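Local structure of capsid Protein (Unidentified, 4DMI) at residues 99-105 with 148-154; 88-94 with 156-161. The protein is a phage capsid protein that assembles into a pentamer and probably helps to build the shell around the viral genome. All blocks are in the same frame, centred on the assembly; numbering follows the deposited sequence.

Contact 1: 99-105 with 148-154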
loop_
_atom_site.group_PDB
_atom_site.type_symbol
_atom_site.label_atom_id
_atom_site.label_comp_id
_atom_site.label_asym_id
_atom_site.label_seq_id
_atom_site.Cartn_x
_atom_site.Cartn_y
_atom_site.Cartn_z
ATOM N N GLY B 99 -23.753 -21.845 -12.079
ATOM C CA GLY B 99 -23.329 -21.914 -13.465
ATOM C C GLY B 99 -23.086 -20.545 -14.083
ATOM O O GLY B 99 -22.711 -20.456 -15.252
ATOM N N ALA B 100 -23.288 -19.484 -13.305
ATOM C CA ALA B 100 -23.180 -18.112 -13.809
ATOM C C ALA B 100 -21.779 -17.557 -13.576
ATOM O O ALA B 100 -21.388 -17.282 -12.440
ATOM C CB ALA B 100 -24.245 -17.207 -13.170
ATOM N N ILE B 101 -21.029 -17.409 -14.665
ATOM C CA ILE B 101 -19.611 -17.066 -14.619
ATOM C C ILE B 101 -19.378 -15.620 -15.024
ATOM O O ILE B 101 -19.873 -15.182 -16.059
ATOM C CB ILE B 101 -18.830 -17.966 -15.587
ATOM C CG1 ILE B 101 -18.987 -19.430 -15.173
ATOM C CG2 ILE B 101 -17.361 -17.547 -15.665
ATOM C CD1 ILE B 101 -18.367 -20.424 -16.156
ATOM N N ALA B 102 -18.627 -14.887 -14.204
ATOM C CA ALA B 102 -18.193 -13.527 -14.508
ATOM C C ALA B 102 -16.736 -13.411 -14.100
ATOM O O ALA B 102 -16.411 -13.468 -12.906
ATOM C CB ALA B 102 -19.033 -12.523 -13.755
ATOM N N VAL B 103 -15.850 -13.290 -15.082
ATOM C CA VAL B 103 -14.419 -13.363 -14.813
ATOM C C VAL B 103 -13.608 -12.349 -15.592
ATOM O O VAL B 103 -14.053 -11.823 -16.626
ATOM C CB VAL B 103 -13.837 -14.769 -15.128
ATOM C CG1 VAL B 103 -14.440 -15.838 -14.216
ATOM C CG2 VAL B 103 -14.038 -15.133 -16.599
ATOM N N ILE B 104 -12.414 -12.068 -15.082
ATOM C CA ILE B 104 -11.355 -11.458 -15.875
ATOM C C ILE B 104 -10.397 -12.583 -16.193
ATOM O O ILE B 104 -10.011 -13.353 -15.316
ATOM C CB ILE B 104 -10.594 -10.382 -15.075
ATOM C CG1 ILE B 104 -11.522 -9.199 -14.764
ATOM C CG2 ILE B 104 -9.357 -9.908 -15.841
ATOM C CD1 ILE B 104 -11.812 -8.276 -15.975
ATOM N N GLU B 105 -9.998 -12.704 -17.465
ATOM C CA GLU B 105 -9.050 -13.745 -17.842
ATOM C C GLU B 105 -8.084 -13.306 -18.929
ATOM O O GLU B 105 -8.370 -12.418 -19.735
ATOM C CB GLU B 105 -9.778 -15.023 -18.272
ATOM C CG GLU B 105 -10.643 -14.852 -19.506
ATOM C CD GLU B 105 -11.641 -15.976 -19.670
ATOM O OE1 GLU B 105 -11.741 -16.801 -18.739
ATOM O OE2 GLU B 105 -12.315 -16.033 -20.727
ATOM N N LEU B 148 -6.349 -9.848 -22.978
ATOM C CA LEU B 148 -6.947 -9.659 -21.661
ATOM C C LEU B 148 -8.420 -9.386 -21.910
ATOM O O LEU B 148 -8.764 -8.511 -22.716
ATOM C CB LEU B 148 -6.305 -8.470 -20.954
ATOM C CG LEU B 148 -6.921 -7.995 -19.638
ATOM C CD1 LEU B 148 -6.756 -9.043 -18.543
ATOM C CD2 LEU B 148 -6.285 -6.673 -19.250
ATOM N N GLN B 149 -9.297 -10.130 -21.240
ATOM C CA GLN B 149 -10.731 -10.027 -21.518
ATOM C C GLN B 149 -11.619 -10.159 -20.283
ATOM O O GLN B 149 -11.214 -10.690 -19.248
ATOM C CB GLN B 149 -11.134 -11.065 -22.583
ATOM C CG GLN B 149 -11.006 -12.509 -22.095
ATOM C CD GLN B 149 -11.149 -13.548 -23.204
ATOM O OE1 GLN B 149 -10.984 -13.249 -24.388
ATOM N NE2 GLN B 149 -11.470 -14.777 -22.816
ATOM N N ALA B 150 -12.830 -9.633 -20.404
ATOM C CA ALA B 150 -13.871 -9.798 -19.396
ATOM C C ALA B 150 -14.903 -10.724 -20.014
ATOM O O ALA B 150 -15.286 -10.555 -21.175
ATOM C CB ALA B 150 -14.491 -8.466 -19.079
ATOM N N ARG B 151 -15.367 -11.698 -19.250
ATOM C CA ARG B 151 -16.343 -12.638 -19.775
ATOM C C ARG B 151 -17.451 -12.917 -18.768
ATOM O O ARG B 151 -17.184 -13.247 -17.607
ATOM C CB ARG B 151 -15.653 -13.946 -20.176
ATOM C CG ARG B 151 -16.603 -14.997 -20.728
ATOM C CD ARG B 151 -15.840 -16.173 -21.316
ATOM N NE ARG B 151 -15.057 -16.887 -20.309
ATOM C CZ ARG B 151 -15.506 -17.927 -19.613
ATOM N NH1 ARG B 151 -16.739 -18.381 -19.804
ATOM N NH2 ARG B 151 -14.720 -18.517 -18.729
ATOM N N SER B 152 -18.691 -12.761 -19.220
ATOM C CA SER B 152 -19.879 -13.185 -18.489
ATOM C C SER B 152 -20.642 -14.162 -19.364
ATOM O O SER B 152 -20.880 -13.881 -20.547
ATOM C CB SER B 152 -20.779 -11.991 -18.186
ATOM O OG SER B 152 -22.117 -12.428 -17.978
ATOM N N ASN B 153 -21.024 -15.312 -18.815
ATOM C CA ASN B 153 -21.689 -16.335 -19.631
ATOM C C ASN B 153 -23.202 -16.334 -19.484
ATOM O O ASN B 153 -23.878 -17.241 -19.972
ATOM C CB ASN B 153 -21.149 -17.732 -19.305
ATOM C CG ASN B 153 -21.680 -18.270 -17.984
ATOM O OD1 ASN B 153 -22.186 -17.520 -17.149
ATOM N ND2 ASN B 153 -21.574 -19.581 -17.797
ATOM N N ASN B 154 -23.727 -15.315 -18.816
ATOM C CA ASN B 154 -25.123 -15.311 -18.377
ATOM C C ASN B 154 -25.629 -13.889 -18.173
ATOM O O ASN B 154 -24.899 -13.036 -17.656
ATOM C CB ASN B 154 -25.229 -16.090 -17.057
ATOM C CG ASN B 154 -26.664 -16.377 -16.649
ATOM O OD1 ASN B 154 -27.398 -15.481 -16.233
ATOM N ND2 ASN B 154 -27.061 -17.640 -16.743
#
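Strands 102-105 and 148-152 pair antiparallel in a mixed beta sheet, and the polar side chains of Glu105, Arg151 and Gln149 gather on one face of the pair. Glu105, the most deeply covered residue, sits opposite Gln149 in a hydrogen-bonded pair, with Glu105 N to Gln149 O at 3.0 Å and Gln149 N to Glu105 O at 2.9 Å. Its carboxylate reaches over to the partner strand 148-152: OE2 accepts from Gln149 NE2 at 2.6 Å and forms a salt bridge with Arg151 NE at 2.9 Å. Arg151, paired through its backbone with Val103, runs its side chain past Val103 CG2 and Ile101 CG2, and its guanidinium meets Glu105 edge-on; a weak bond joins Arg151 NH2 to Glu105 OE1 at 3.4 Å. On the other face Ile104 touches Leu148 and Ala150, and Val159 of strand 158-167 packs on Ala102, Ile104 and Ala150. Beyond the strand ends Ile101 continues the pairing, its O accepting from Asn153 N at 3.0 Å. There the Asn153 carboxamide bonds the main chain of 99-101 at two points: its OD1 accepts from Ile101 N at 2.7 Å, and its ND2 donates to Gly99 O at 2.9 Å.

Contact 2: 88-94 with 156-161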
loop_
_atom_site.group_PDB
_atom_site.type_symbol
_atom_site.label_atom_id
_atom_site.label_comp_id
_atom_site.label_asym_id
_atom_site.label_seq_id
_atom_site.Cartn_x
_atom_site.Cartn_y
_atom_site.Cartn_z
ATOM N N VAL B 88 -9.063 -2.568 -13.080
ATOM C CA VAL B 88 -9.714 -2.514 -11.781
ATOM C C VAL B 88 -11.218 -2.533 -11.956
ATOM O O VAL B 88 -11.758 -1.986 -12.913
ATOM C CB VAL B 88 -9.308 -1.253 -10.995
ATOM C CG1 VAL B 88 -7.844 -1.260 -10.708
ATOM C CG2 VAL B 88 -9.651 -0.005 -11.761
ATOM N N GLY B 89 -11.907 -3.164 -11.019
ATOM C CA GLY B 89 -13.346 -3.291 -11.144
ATOM C C GLY B 89 -13.947 -4.326 -10.232
ATOM O O GLY B 89 -13.367 -4.640 -9.193
ATOM N N ASN B 90 -15.117 -4.832 -10.618
ATOM C CA ASN B 90 -15.872 -5.782 -9.792
ATOM C C ASN B 90 -16.552 -6.852 -10.619
ATOM O O ASN B 90 -16.869 -6.652 -11.803
ATOM C CB ASN B 90 -16.946 -5.072 -8.950
ATOM C CG ASN B 90 -16.363 -4.197 -7.860
ATOM O OD1 ASN B 90 -15.870 -4.687 -6.844
ATOM N ND2 ASN B 90 -16.420 -2.879 -8.067
ATOM N N LEU B 91 -16.782 -7.993 -9.977
ATOM C CA LEU B 91 -17.573 -9.075 -10.549
ATOM C C LEU B 91 -18.810 -9.281 -9.699
ATOM O O LEU B 91 -18.789 -9.061 -8.482
ATOM C CB LEU B 91 -16.778 -10.381 -10.493
ATOM C CG LEU B 91 -15.308 -10.355 -10.911
ATOM C CD1 LEU B 91 -14.642 -11.680 -10.536
ATOM C CD2 LEU B 91 -15.207 -10.105 -12.414
ATOM N N SER B 92 -19.880 -9.779 -10.300
ATOM C CA SER B 92 -21.047 -10.216 -9.537
ATOM C C SER B 92 -20.779 -11.523 -8.806
ATOM O O SER B 92 -20.641 -12.558 -9.453
ATOM C CB SER B 92 -22.214 -10.493 -10.492
ATOM O OG SER B 92 -22.564 -9.361 -11.277
ATOM N N SER B 93 -20.758 -11.519 -7.474
ATOM C CA SER B 93 -20.544 -12.795 -6.789
ATOM C C SER B 93 -21.678 -13.770 -7.023
ATOM O O SER B 93 -22.846 -13.392 -7.160
ATOM C CB SER B 93 -20.314 -12.630 -5.279
ATOM O OG SER B 93 -21.543 -12.442 -4.579
ATOM N N ARG B 94 -21.318 -15.060 -7.083
ATOM C CA ARG B 94 -22.302 -16.130 -7.101
ATOM C C ARG B 94 -21.820 -17.258 -6.197
ATOM O O ARG B 94 -20.645 -17.299 -5.804
ATOM C CB ARG B 94 -22.536 -16.661 -8.523
ATOM C CG ARG B 94 -23.110 -15.646 -9.510
ATOM C CD ARG B 94 -24.560 -15.277 -9.182
ATOM N NE ARG B 94 -25.449 -16.428 -9.320
ATOM C CZ ARG B 94 -26.561 -16.436 -10.045
ATOM N NH1 ARG B 94 -26.934 -15.350 -10.708
ATOM N NH2 ARG B 94 -27.298 -17.534 -10.110
ATOM N N GLU B 156 -27.434 -12.730 -16.020
ATOM C CA GLU B 156 -27.573 -12.382 -14.604
ATOM C C GLU B 156 -26.304 -11.886 -13.924
ATOM O O GLU B 156 -26.374 -11.388 -12.811
ATOM C CB GLU B 156 -28.136 -13.561 -13.801
ATOM C CG GLU B 156 -29.566 -13.956 -14.182
ATOM C CD GLU B 156 -30.115 -15.063 -13.304
ATOM O OE1 GLU B 156 -29.358 -15.576 -12.453
ATOM O OE2 GLU B 156 -31.300 -15.421 -13.467
ATOM N N VAL B 157 -25.147 -12.041 -14.562
ATOM C CA VAL B 157 -23.898 -11.630 -13.922
ATOM C C VAL B 157 -23.089 -10.687 -14.801
ATOM O O VAL B 157 -23.131 -10.785 -16.027
ATOM C CB VAL B 157 -23.023 -12.842 -13.514
ATOM C CG1 VAL B 157 -23.690 -13.621 -12.409
ATOM C CG2 VAL B 157 -22.712 -13.753 -14.712
ATOM N N ARG B 158 -22.349 -9.775 -14.172
ATOM C CA ARG B 158 -21.585 -8.781 -14.919
ATOM C C ARG B 158 -20.121 -8.673 -14.503
ATOM O O ARG B 158 -19.734 -9.052 -13.387
ATOM C CB ARG B 158 -22.253 -7.394 -14.829
ATOM C CG ARG B 158 -23.595 -7.326 -15.536
ATOM C CD ARG B 158 -24.110 -5.906 -15.662
ATOM N NE ARG B 158 -25.396 -5.905 -16.361
ATOM C CZ ARG B 158 -25.652 -5.231 -17.479
ATOM N NH1 ARG B 158 -24.726 -4.455 -18.027
ATOM N NH2 ARG B 158 -26.851 -5.314 -18.033
ATOM N N VAL B 159 -19.308 -8.168 -15.421
ATOM C CA VAL B 159 -17.933 -7.782 -15.133
ATOM C C VAL B 159 -17.844 -6.308 -15.471
ATOM O O VAL B 159 -18.062 -5.923 -16.627
ATOM C CB VAL B 159 -16.917 -8.568 -15.990
ATOM C CG1 VAL B 159 -15.484 -8.122 -15.667
ATOM C CG2 VAL B 159 -17.079 -10.071 -15.774
ATOM N N GLN B 160 -17.551 -5.476 -14.479
ATOM C CA GLN B 160 -17.534 -4.018 -14.664
ATOM C C GLN B 160 -16.217 -3.433 -14.204
ATOM O O GLN B 160 -15.650 -3.865 -13.208
ATOM C CB GLN B 160 -18.686 -3.363 -13.893
ATOM C CG GLN B 160 -20.051 -3.817 -14.371
ATOM C CD GLN B 160 -21.192 -3.230 -13.572
ATOM O OE1 GLN B 160 -21.037 -2.899 -12.392
ATOM N NE2 GLN B 160 -22.346 -3.103 -14.206
ATOM N N GLY B 161 -15.717 -2.437 -14.920
ATOM C CA GLY B 161 -14.505 -1.795 -14.468
ATOM C C GLY B 161 -13.867 -0.893 -15.488
ATOM O O GLY B 161 -14.498 -0.510 -16.480
HETATM O O HOH W 1 -16.817 -1.912 -10.875
HETATM O O HOH W 2 -29.490 -18.225 -12.148
#
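Two main-chain hydrogen bonds pair Asn90 with Gln160: Asn90 N donates to Gln160 O at 2.8 Å and Gln160 N to Asn90 O at 3.0 Å. Gln160 O also takes a weak bond from water 1, which accepts from Asn90 ND2; Gln160 NE2 turns to Asp70. Next to this pair, Gly89 and Gly161 face each other with their CA atoms 3.8 Å apart, too close for a CB on either. Further along, Ser92 N donates to Arg158 O at 3.2 Å, but the return bond ends on a side chain, with Arg158 N donating to Ser92 OG at 2.9 Å. The arrangement is an antiparallel beta pair, strand 83-95 against 158-167, in the same mixed sheet that carries Leu91 and Val159 on one face, their CD2 and CG1 atoms 3.8 Å apart. Much of the pair lies at the interface with a neighbouring subunit: Ser92 OG also hydrogen-bonds Ile120 O of that subunit, and Arg94 NH1 bonds Ser122 OG of the same subunit. Arg158 pairs with Asp70 through NH1 and with Glu96 of the neighbour through NE. Beyond Ser92, Arg94 NH1 makes a salt bridge to Glu156 OE1 at 3.0 Å, and water 2 spans the same two side chains, accepting from Arg94 NH2 at 3.1 Å and donating to Glu156 OE1 at 2.7 Å.

How the contacts relate
The centres of contacts 1 and 2 lie about 8 Å apart, on the same side of the chain's centre, and both belong to the mixed sheet. Along the chain the order is 88-94, 99-105, 148-154, 156-161, so the inner two segments pair with each other and so do the outer two. Strands 83-95 and 102-107 are consecutive, as are 147-152 and 158-167. The contacts meet where Ser152 OG probably hydrogen-bonds Val157 O, and Val159 CG2 packs against Val103 N. Another subunit touches contact 2 but not contact 1, so the former joins this sheet to the pentamer interface. The sodium ion, bound by Glu72 and Ala155, lies near both.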